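Local coordinates for BlEst2 (Bacillus licheniformis, PDB 6WPX), which probably hydrolyses ester bonds as an alpha/beta-hydrolase lipase, here in a propeptide form whose C-terminal domain has autoinhibitory effects, at residues A[175-178]-A[182-185]. Sequence-based numbering, arbitrary orientation.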
loop_
_atom_site.group_PDB
_atom_site.type_symbol
_atom_site.label_atom_id
_atom_site.label_comp_id
_atom_site.label_asym_id
_atom_site.label_seq_id
_atom_site.Cartn_x
_atom_site.Cartn_y
_atom_site.Cartn_z
ATOM N N ALA A 175 -7.044 -0.680 10.720
ATOM C CA ALA A 175 -7.199 -0.768 9.259
ATOM C C ALA A 175 -5.880 -0.782 8.545
ATOM O O ALA A 175 -5.641 -1.722 7.794
ATOM C CB ALA A 175 -8.098 0.340 8.721
ATOM N N VAL A 176 -4.984 0.191 8.828
ATOM C CA VAL A 176 -3.642 0.271 8.216
ATOM C C VAL A 176 -2.803 -0.960 8.585
ATOM O O VAL A 176 -2.126 -1.523 7.729
ATOM C CB VAL A 176 -2.906 1.613 8.540
ATOM C CG1 VAL A 176 -1.566 1.701 7.798
ATOM C CG2 VAL A 176 -3.783 2.822 8.180
ATOM N N TYR A 177 -2.865 -1.374 9.855
ATOM C CA TYR A 177 -2.191 -2.555 10.397
ATOM C C TYR A 177 -2.572 -3.787 9.590
ATOM O O TYR A 177 -1.701 -4.601 9.297
ATOM C CB TYR A 177 -2.658 -2.768 11.844
ATOM C CG TYR A 177 -1.968 -3.889 12.575
ATOM C CD1 TYR A 177 -2.510 -5.175 12.600
ATOM C CD2 TYR A 177 -0.826 -3.648 13.326
ATOM C CE1 TYR A 177 -1.904 -6.199 13.336
ATOM C CE2 TYR A 177 -0.209 -4.659 14.049
ATOM C CZ TYR A 177 -0.762 -5.926 14.072
ATOM O OH TYR A 177 -0.125 -6.872 14.831
ATOM N N SER A 178 -3.893 -3.953 9.293
ATOM C CA SER A 178 -4.401 -5.122 8.565
ATOM C C SER A 178 -3.951 -5.136 7.105
ATOM O O SER A 178 -4.083 -6.163 6.455
ATOM C CB SER A 178 -5.921 -5.226 8.663
ATOM O OG SER A 178 -6.588 -4.265 7.860
ATOM N N GLY A 182 2.549 -8.935 5.373
ATOM C CA GLY A 182 2.668 -10.142 6.189
ATOM C C GLY A 182 1.302 -10.574 6.689
ATOM O O GLY A 182 0.962 -11.754 6.636
ATOM N N PHE A 183 0.510 -9.600 7.182
ATOM C CA PHE A 183 -0.854 -9.816 7.696
ATOM C C PHE A 183 -1.755 -10.265 6.543
ATOM O O PHE A 183 -2.527 -11.204 6.702
ATOM C CB PHE A 183 -1.403 -8.497 8.277
ATOM C CG PHE A 183 -2.633 -8.649 9.136
ATOM C CD1 PHE A 183 -3.899 -8.705 8.564
ATOM C CD2 PHE A 183 -2.528 -8.755 10.524
ATOM C CE1 PHE A 183 -5.041 -8.842 9.365
ATOM C CE2 PHE A 183 -3.672 -8.878 11.323
ATOM C CZ PHE A 183 -4.923 -8.904 10.733
ATOM N N MET A 184 -1.647 -9.603 5.381
ATOM C CA MET A 184 -2.452 -9.992 4.232
ATOM C C MET A 184 -2.055 -11.347 3.686
ATOM O O MET A 184 -2.930 -12.049 3.207
ATOM C CB MET A 184 -2.467 -8.904 3.148
ATOM C CG MET A 184 -3.321 -7.685 3.536
ATOM S SD MET A 184 -5.025 -8.074 3.992
ATOM C CE MET A 184 -5.619 -8.869 2.501
ATOM N N LYS A 185 -0.768 -11.767 3.820
ATOM C CA LYS A 185 -0.351 -13.107 3.362
ATOM C C LYS A 185 -1.096 -14.179 4.166
ATOM O O LYS A 185 -1.591 -15.150 3.597
ATOM C CB LYS A 185 1.176 -13.287 3.464
ATOM C CG LYS A 185 1.698 -14.659 2.996
ATOM C CD LYS A 185 1.870 -14.741 1.494
ATOM C CE LYS A 185 2.325 -16.100 1.011
ATOM N NZ LYS A 185 3.793 -16.270 1.125
#
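Where helix 174-178 gives way after a short link to helix 181-191, F183 sets its ring over S178 and beside Y177; no hydrogen bond runs between 175-178 and 182-185, and an aromatic side chain makes the contact. The ring stands with CG anti to the backbone N (chi1 -165°), a torsion that brings one face over the backbone of S178. There the CA of S178 makes a CH-pi contact, 4.0 Å from the centroid of the F183 ring, offset toward the rim, while CB of S178 lies 3.8 Å from F183 CE1. Y177 meets the same phenylalanine obliquely: its CE1 approaches F183 CE2 at 3.8 Å, and the ring planes are inclined at 71°. M184 places SD 3.3 Å from the carbonyl O of S178, and F183 CD1 sits equally close to that oxygen. The hydroxyl of S178 turns back into its own helix, OG donating to the O of A175 at 2.7 Å. M91 of helix 91-109 touches S178, F183 and M184, whereas M446 of strand 445-456 meets both Y177 and F183, so the two consecutive helices pack against C-terminal as well as hydrolase elements. With an alanine in place of F183, S178 CA and the Y177 ring edge are likely to lose their aromatic neighbour, and a gap to open between the helices. The contact thus relies on shape and dispersion, and its price is the buried carbonyl O of S178, which has no hydrogen-bond partner in the model and is bordered by a ring carbon of F183 and by CG and SD of M184.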